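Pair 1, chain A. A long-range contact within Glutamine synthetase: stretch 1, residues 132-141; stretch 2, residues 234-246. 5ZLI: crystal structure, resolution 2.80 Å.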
# COMPACT_ATOMS: atom_id res chain seq x y z
N ASP A 132 20.33 67.25 -14.15
CA ASP A 132 21.61 66.65 -13.76
C ASP A 132 21.47 65.17 -13.46
O ASP A 132 22.21 64.33 -13.99
CB ASP A 132 22.22 67.25 -12.48
CG ASP A 132 22.57 68.73 -12.57
OD1 ASP A 132 22.75 69.31 -13.68
OD2 ASP A 132 22.77 69.28 -11.47
N VAL A 133 20.54 64.84 -12.57
CA VAL A 133 20.29 63.49 -12.10
C VAL A 133 18.85 63.15 -12.43
O VAL A 133 18.02 64.04 -12.59
CB VAL A 133 20.55 63.39 -10.58
CG1 VAL A 133 20.53 61.93 -10.15
CG2 VAL A 133 21.83 64.08 -10.19
N ALA A 134 18.57 61.86 -12.61
CA ALA A 134 17.20 61.37 -12.70
C ALA A 134 17.05 60.27 -11.66
O ALA A 134 17.68 59.21 -11.80
CB ALA A 134 16.83 60.87 -14.09
N TYR A 135 16.28 60.54 -10.60
CA TYR A 135 16.15 59.60 -9.49
C TYR A 135 14.99 58.65 -9.71
O TYR A 135 13.87 59.09 -9.98
CB TYR A 135 15.94 60.37 -8.19
CG TYR A 135 17.18 61.04 -7.67
CD1 TYR A 135 18.20 60.29 -7.10
CD2 TYR A 135 17.34 62.43 -7.72
CE1 TYR A 135 19.35 60.89 -6.60
CE2 TYR A 135 18.49 63.04 -7.21
CZ TYR A 135 19.50 62.26 -6.65
OH TYR A 135 20.65 62.80 -6.13
N PHE A 136 15.25 57.34 -9.54
CA PHE A 136 14.22 56.31 -9.67
C PHE A 136 14.17 55.45 -8.42
O PHE A 136 15.22 55.03 -7.91
CB PHE A 136 14.45 55.32 -10.84
CG PHE A 136 14.10 55.85 -12.19
CD1 PHE A 136 14.90 56.79 -12.81
CD2 PHE A 136 12.97 55.40 -12.85
CE1 PHE A 136 14.57 57.26 -14.07
CE2 PHE A 136 12.64 55.88 -14.10
CZ PHE A 136 13.43 56.80 -14.70
N GLY A 137 12.96 55.09 -8.01
CA GLY A 137 12.73 54.26 -6.85
C GLY A 137 11.64 53.23 -7.04
O GLY A 137 10.46 53.57 -7.01
N ALA A 138 12.02 51.96 -7.19
CA ALA A 138 11.09 50.89 -7.54
C ALA A 138 10.64 50.11 -6.31
O ALA A 138 11.42 49.84 -5.40
CB ALA A 138 11.74 49.92 -8.55
N GLU A 139 9.34 49.78 -6.28
CA GLU A 139 8.79 48.84 -5.30
C GLU A 139 8.47 47.57 -6.09
O GLU A 139 7.48 47.54 -6.83
CB GLU A 139 7.52 49.39 -4.67
CG GLU A 139 7.57 50.84 -4.19
CD GLU A 139 6.16 51.40 -3.93
OE1 GLU A 139 5.19 50.65 -4.14
OE2 GLU A 139 6.02 52.58 -3.55
N ASN A 140 9.27 46.51 -5.90
CA ASN A 140 9.02 45.25 -6.61
C ASN A 140 8.30 44.29 -5.68
O ASN A 140 8.91 43.54 -4.92
CB ASN A 140 10.30 44.60 -7.13
CG ASN A 140 10.99 45.42 -8.18
OD1 ASN A 140 10.72 45.26 -9.37
ND2 ASN A 140 11.91 46.28 -7.75
N GLU A 141 6.97 44.29 -5.77
CA GLU A 141 6.17 43.26 -5.12
C GLU A 141 6.52 41.89 -5.69
O GLU A 141 6.79 41.75 -6.89
CB GLU A 141 4.67 43.56 -5.27
CG GLU A 141 4.26 44.94 -4.72
CD GLU A 141 2.77 45.31 -4.90
OE1 GLU A 141 2.14 44.82 -5.86
OE2 GLU A 141 2.27 46.17 -4.13
N LYS A 234 15.86 52.51 -1.12
CA LYS A 234 16.15 53.92 -1.38
C LYS A 234 16.11 54.20 -2.88
O LYS A 234 16.58 53.39 -3.68
CB LYS A 234 17.51 54.30 -0.79
CG LYS A 234 17.51 55.65 -0.08
CD LYS A 234 18.88 56.33 -0.12
CE LYS A 234 18.78 57.87 0.05
NZ LYS A 234 18.39 58.67 -1.17
N PHE A 235 15.50 55.33 -3.25
CA PHE A 235 15.69 55.94 -4.57
C PHE A 235 17.12 55.82 -5.03
O PHE A 235 18.05 55.77 -4.21
CB PHE A 235 15.32 57.43 -4.56
CG PHE A 235 13.84 57.72 -4.66
CD1 PHE A 235 12.93 57.20 -3.76
CD2 PHE A 235 13.36 58.56 -5.68
CE1 PHE A 235 11.57 57.48 -3.87
CE2 PHE A 235 12.01 58.85 -5.79
CZ PHE A 235 11.12 58.31 -4.87
N GLY A 236 17.31 55.73 -6.35
CA GLY A 236 18.63 55.80 -6.94
C GLY A 236 18.58 56.40 -8.33
O GLY A 236 17.51 56.49 -8.95
N ASP A 237 19.76 56.81 -8.82
CA ASP A 237 19.86 57.30 -10.19
C ASP A 237 19.57 56.17 -11.18
O ASP A 237 19.53 54.99 -10.81
CB ASP A 237 21.23 57.96 -10.44
CG ASP A 237 22.36 56.96 -10.72
OD1 ASP A 237 22.37 56.34 -11.81
OD2 ASP A 237 23.26 56.85 -9.84
N LEU A 238 19.37 56.54 -12.44
CA LEU A 238 18.68 55.64 -13.35
C LEU A 238 19.35 54.28 -13.39
O LEU A 238 18.69 53.25 -13.22
CB LEU A 238 18.59 56.23 -14.75
CG LEU A 238 17.70 55.34 -15.64
CD1 LEU A 238 16.78 56.21 -16.48
CD2 LEU A 238 18.45 54.32 -16.51
N VAL A 239 20.66 54.24 -13.59
CA VAL A 239 21.34 52.95 -13.66
C VAL A 239 21.36 52.28 -12.28
O VAL A 239 20.99 51.11 -12.13
CB VAL A 239 22.77 53.12 -14.21
CG1 VAL A 239 23.54 51.79 -14.13
CG2 VAL A 239 22.74 53.75 -15.62
N GLU A 240 21.80 53.02 -11.26
CA GLU A 240 21.91 52.48 -9.90
C GLU A 240 20.59 51.94 -9.38
O GLU A 240 20.58 50.94 -8.66
CB GLU A 240 22.46 53.58 -8.98
CG GLU A 240 22.67 53.23 -7.56
CD GLU A 240 22.59 54.48 -6.73
OE1 GLU A 240 22.98 54.44 -5.54
OE2 GLU A 240 22.17 55.51 -7.29
N ALA A 241 19.48 52.58 -9.70
CA ALA A 241 18.21 51.99 -9.29
C ALA A 241 18.00 50.64 -9.97
O ALA A 241 17.71 49.64 -9.31
CB ALA A 241 17.06 52.94 -9.60
N ALA A 242 18.20 50.59 -11.28
CA ALA A 242 18.04 49.34 -11.99
C ALA A 242 19.02 48.31 -11.50
O ALA A 242 18.73 47.11 -11.53
CB ALA A 242 18.25 49.56 -13.49
N ASP A 243 20.21 48.76 -11.08
CA ASP A 243 21.17 47.85 -10.48
C ASP A 243 20.65 47.24 -9.19
O ASP A 243 20.72 46.03 -8.99
CB ASP A 243 22.48 48.56 -10.22
CG ASP A 243 23.37 48.56 -11.40
OD1 ASP A 243 22.93 48.19 -12.51
OD2 ASP A 243 24.54 48.90 -11.22
N ASN A 244 20.08 48.07 -8.32
CA ASN A 244 19.65 47.53 -7.04
C ASN A 244 18.48 46.60 -7.23
O ASN A 244 18.30 45.66 -6.45
CB ASN A 244 19.24 48.65 -6.08
CG ASN A 244 20.41 49.46 -5.60
OD1 ASN A 244 21.54 48.97 -5.54
ND2 ASN A 244 20.15 50.70 -5.26
N VAL A 245 17.71 46.81 -8.29
CA VAL A 245 16.63 45.89 -8.61
C VAL A 245 17.19 44.51 -8.92
O VAL A 245 16.71 43.50 -8.39
CB VAL A 245 15.78 46.45 -9.76
CG1 VAL A 245 14.86 45.38 -10.36
CG2 VAL A 245 14.99 47.69 -9.26
N GLN A 246 18.24 44.43 -9.76
CA GLN A 246 18.89 43.13 -10.00
C GLN A 246 19.34 42.46 -8.69
O GLN A 246 19.09 41.27 -8.48
CB GLN A 246 20.08 43.24 -10.96
CG GLN A 246 19.77 43.61 -12.41
CD GLN A 246 18.72 42.71 -13.09
OE1 GLN A 246 17.52 42.86 -12.83
NE2 GLN A 246 19.16 41.75 -13.90

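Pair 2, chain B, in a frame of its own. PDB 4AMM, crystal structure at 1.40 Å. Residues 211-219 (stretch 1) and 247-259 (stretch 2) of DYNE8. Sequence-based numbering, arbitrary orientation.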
# COMPACT_ATOMS: atom_id res chain seq x y z
N ALA B 211 5.00 7.24 -30.41
CA ALA B 211 4.98 6.00 -31.15
C ALA B 211 4.51 4.94 -30.20
O ALA B 211 4.56 5.16 -28.94
CB ALA B 211 6.37 5.65 -31.66
N PRO B 212 4.11 3.73 -30.64
CA PRO B 212 3.63 2.70 -29.76
C PRO B 212 4.72 2.36 -28.73
O PRO B 212 5.88 2.25 -29.03
CB PRO B 212 3.35 1.50 -30.69
CG PRO B 212 3.03 2.24 -32.04
CD PRO B 212 3.98 3.34 -32.09
N SER B 213 4.22 2.23 -27.49
CA SER B 213 5.15 2.10 -26.33
C SER B 213 4.46 1.31 -25.28
O SER B 213 3.28 1.09 -25.20
CB SER B 213 5.61 3.50 -25.86
OG SER B 213 4.60 4.25 -25.28
N GLY B 214 5.28 0.92 -24.31
CA GLY B 214 4.81 0.09 -23.20
C GLY B 214 5.83 -0.17 -22.13
O GLY B 214 6.83 0.60 -22.04
N MET B 215 5.58 -1.25 -21.39
CA MET B 215 6.39 -1.56 -20.17
C MET B 215 6.60 -3.07 -20.09
O MET B 215 5.73 -3.86 -20.52
CB MET B 215 5.73 -1.00 -18.87
CG MET B 215 5.42 0.44 -18.98
SD MET B 215 4.55 1.10 -17.54
CE MET B 215 5.88 1.50 -16.36
N LEU B 216 7.74 -3.45 -19.52
CA LEU B 216 8.20 -4.83 -19.48
C LEU B 216 8.72 -5.10 -18.06
O LEU B 216 9.65 -4.37 -17.63
CB LEU B 216 9.29 -5.08 -20.52
CG LEU B 216 9.84 -6.50 -20.63
CD1 LEU B 216 8.73 -7.43 -21.17
CD2 LEU B 216 11.02 -6.48 -21.58
N SER B 217 8.14 -6.02 -17.34
CA SER B 217 8.55 -6.30 -15.97
C SER B 217 9.63 -7.32 -15.91
O SER B 217 9.48 -8.38 -16.57
CB SER B 217 7.34 -6.70 -15.21
OG SER B 217 7.71 -6.85 -13.82
N LEU B 218 10.68 -7.11 -15.13
CA LEU B 218 11.77 -8.08 -15.07
C LEU B 218 11.89 -8.63 -13.65
O LEU B 218 11.91 -7.85 -12.64
CB LEU B 218 13.14 -7.43 -15.41
CG LEU B 218 13.18 -6.66 -16.73
CD1 LEU B 218 14.42 -5.82 -16.91
CD2 LEU B 218 13.04 -7.62 -17.90
N ARG B 219 12.08 -9.96 -13.54
CA ARG B 219 12.39 -10.58 -12.23
C ARG B 219 13.88 -10.55 -12.02
O ARG B 219 14.59 -11.51 -12.28
CB ARG B 219 11.85 -12.01 -12.33
CG ARG B 219 12.00 -12.83 -11.05
CD ARG B 219 11.11 -12.40 -9.87
NE ARG B 219 9.63 -12.32 -10.10
CZ ARG B 219 8.70 -13.29 -10.15
NH1 ARG B 219 8.96 -14.60 -10.08
NH2 ARG B 219 7.43 -12.90 -10.33
N VAL B 247 11.03 -1.88 -16.91
CA VAL B 247 11.59 -1.02 -17.96
C VAL B 247 10.53 -0.58 -18.93
O VAL B 247 9.42 -1.16 -18.98
CB VAL B 247 12.79 -1.62 -18.72
CG1 VAL B 247 13.92 -1.97 -17.73
CG2 VAL B 247 12.36 -2.87 -19.54
N ALA B 248 10.80 0.52 -19.62
CA ALA B 248 9.79 1.16 -20.52
C ALA B 248 10.50 1.69 -21.73
O ALA B 248 11.65 2.08 -21.73
CB ALA B 248 9.04 2.24 -19.80
N GLY B 249 9.72 1.72 -22.84
CA GLY B 249 10.21 2.32 -24.14
C GLY B 249 9.23 1.94 -25.25
O GLY B 249 8.16 1.58 -24.98
N THR B 250 9.72 2.30 -26.44
CA THR B 250 8.93 1.95 -27.60
C THR B 250 8.89 0.41 -27.74
O THR B 250 9.70 -0.34 -27.19
CB THR B 250 9.51 2.55 -28.89
OG1 THR B 250 10.75 1.93 -29.14
CG2 THR B 250 9.61 4.08 -28.82
N ARG B 251 8.02 -0.10 -28.63
CA ARG B 251 7.95 -1.54 -28.78
C ARG B 251 9.25 -2.16 -29.32
O ARG B 251 9.77 -3.15 -28.77
CB ARG B 251 6.69 -1.89 -29.62
CG ARG B 251 5.39 -1.58 -28.86
CD ARG B 251 4.65 -2.80 -28.22
NE ARG B 251 3.48 -2.27 -27.51
CZ ARG B 251 3.27 -2.34 -26.20
NH1 ARG B 251 4.14 -3.00 -25.38
NH2 ARG B 251 2.16 -1.76 -25.70
N PRO B 252 9.91 -1.56 -30.32
CA PRO B 252 11.26 -2.04 -30.66
C PRO B 252 12.31 -2.10 -29.53
O PRO B 252 13.14 -3.01 -29.44
CB PRO B 252 11.73 -1.11 -31.85
CG PRO B 252 10.42 -0.73 -32.41
CD PRO B 252 9.47 -0.49 -31.23
N GLU B 253 12.26 -1.08 -28.67
CA GLU B 253 13.19 -1.08 -27.57
C GLU B 253 12.94 -2.19 -26.59
O GLU B 253 13.86 -2.81 -26.11
CB GLU B 253 13.10 0.31 -26.87
CG GLU B 253 13.67 1.47 -27.76
CD GLU B 253 13.37 2.89 -27.30
OE1 GLU B 253 12.47 3.15 -26.47
OE2 GLU B 253 14.03 3.81 -27.86
N LEU B 254 11.67 -2.34 -26.27
CA LEU B 254 11.25 -3.43 -25.37
C LEU B 254 11.59 -4.81 -25.94
O LEU B 254 12.04 -5.70 -25.22
CB LEU B 254 9.79 -3.32 -24.98
CG LEU B 254 9.45 -2.02 -24.22
CD1 LEU B 254 8.00 -2.08 -24.00
CD2 LEU B 254 10.20 -1.97 -22.90
N ASP B 255 11.44 -4.93 -27.27
CA ASP B 255 11.82 -6.23 -27.89
C ASP B 255 13.30 -6.54 -27.75
O ASP B 255 13.68 -7.70 -27.52
CB ASP B 255 11.45 -6.16 -29.38
CG ASP B 255 9.94 -6.33 -29.65
OD1 ASP B 255 9.12 -6.69 -28.76
OD2 ASP B 255 9.61 -6.07 -30.84
N ARG B 256 14.18 -5.52 -27.77
CA ARG B 256 15.62 -5.70 -27.53
C ARG B 256 15.86 -6.22 -26.11
O ARG B 256 16.72 -7.08 -25.88
CB ARG B 256 16.47 -4.42 -27.83
CG ARG B 256 16.29 -3.92 -29.29
CD ARG B 256 16.89 -2.55 -29.41
NE ARG B 256 16.61 -2.01 -30.73
CZ ARG B 256 16.24 -0.79 -30.99
NH1 ARG B 256 16.13 0.11 -30.02
NH2 ARG B 256 15.92 -0.46 -32.26
N VAL B 257 15.14 -5.64 -25.14
CA VAL B 257 15.36 -6.09 -23.78
C VAL B 257 14.83 -7.51 -23.62
O VAL B 257 15.45 -8.27 -22.91
CB VAL B 257 14.59 -5.11 -22.79
CG1 VAL B 257 14.74 -5.58 -21.33
CG2 VAL B 257 15.13 -3.66 -22.87
N ALA B 258 13.69 -7.81 -24.21
CA ALA B 258 13.11 -9.14 -24.02
C ALA B 258 14.08 -10.18 -24.61
O ALA B 258 14.25 -11.25 -24.01
CB ALA B 258 11.78 -9.25 -24.70
N GLU B 259 14.71 -9.90 -25.76
CA GLU B 259 15.75 -10.79 -26.33
C GLU B 259 16.87 -10.97 -25.39
O GLU B 259 17.33 -12.08 -25.15
CB GLU B 259 16.40 -10.17 -27.58
CG GLU B 259 15.54 -10.28 -28.81
CD GLU B 259 16.21 -9.48 -29.94
OE1 GLU B 259 17.45 -9.66 -30.13
OE2 GLU B 259 15.50 -8.64 -30.51
O HOH W 1 3.34 -2.77 -22.50

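What backbone arrangement do the two pairs share? In each, a strand pairs antiparallel with a short segment that turns straight into a helix, and the helix runs back along the strand, at 19° to it in pair 1 and 22° in pair 2. The axes of strand and helix approach to 7.3 Å and 7.7 Å. Fourteen central residues superpose with an RMSD of 0.8 Å. The matched hydrogen-bonded bridge is Phe A136 with Gly A236 in pair 1 and Gly B214 with Gly B249 in pair 2. Phe A136 N donates to Gly A236 O at a very short 2.5 Å, and Gly A236 N returns a bond to Phe A136 O at 2.7 Å; in pair 2, Gly B214 N to Gly B249 O is 3.0 Å and Gly B249 N to Gly B214 O is 3.2 Å.

How does the chain pass from strand to helix? Asp A237 CA and Thr B250 CA fall 0.3 Å apart after superposition, both residues at the N-cap and both with chi1 in p. Asp A237 OD1 accepts a weak bond from Glu A240 N at 3.4 Å, and Thr B250 OG1 accepts a weak one from Glu B253 N at 3.4 Å. The matched glutamates answer in the other direction: Asp A237 N donates to Glu A240 OE2 at 3.1 Å, Thr B250 N to Glu B253 OE1 at 2.9 Å. The carboxylate also occupies the space beside the preceding glycine, where a CB on Gly B249 would clash with Glu B253 OE1 and one on Gly A236 would be crowded by Glu A240 OE2.

What fills the space between strand and helix? At one matched position the answers differ sharply. Phe A136 reaches Leu A238, CE1 to CD1 at 3.4 Å, and its CB lies 3.7 Å from Ala A241 CB. Its counterpart Gly B214 has no side chain, and the larger Leu B254, matching Ala A241, brings CD1 to 3.4 Å from Gly B214 C. Arg B251, matching Leu A238, lays one guanidinium face over Ser B213 O and Gly B214 N; a CB on Gly B214 would clash with its NH1. A water accepts from Arg B251 NH1 at 3.0 Å and from Met B215 N at 2.9 Å.

Where does the remaining bulk sit? Gly A137 N lies over one face of the Phe A235 ring, and a CB on Gly A137 would clash with Phe A235 CD1. The matching pair is Met B215 and Ala B248, with CG 4.1 Å from CB. Further along, Ala A138 CB meets Val A245 CG2 at 4.0 Å, whereas the matching Leu B216 reaches Val B257, CD2 to CG1 at 3.8 Å.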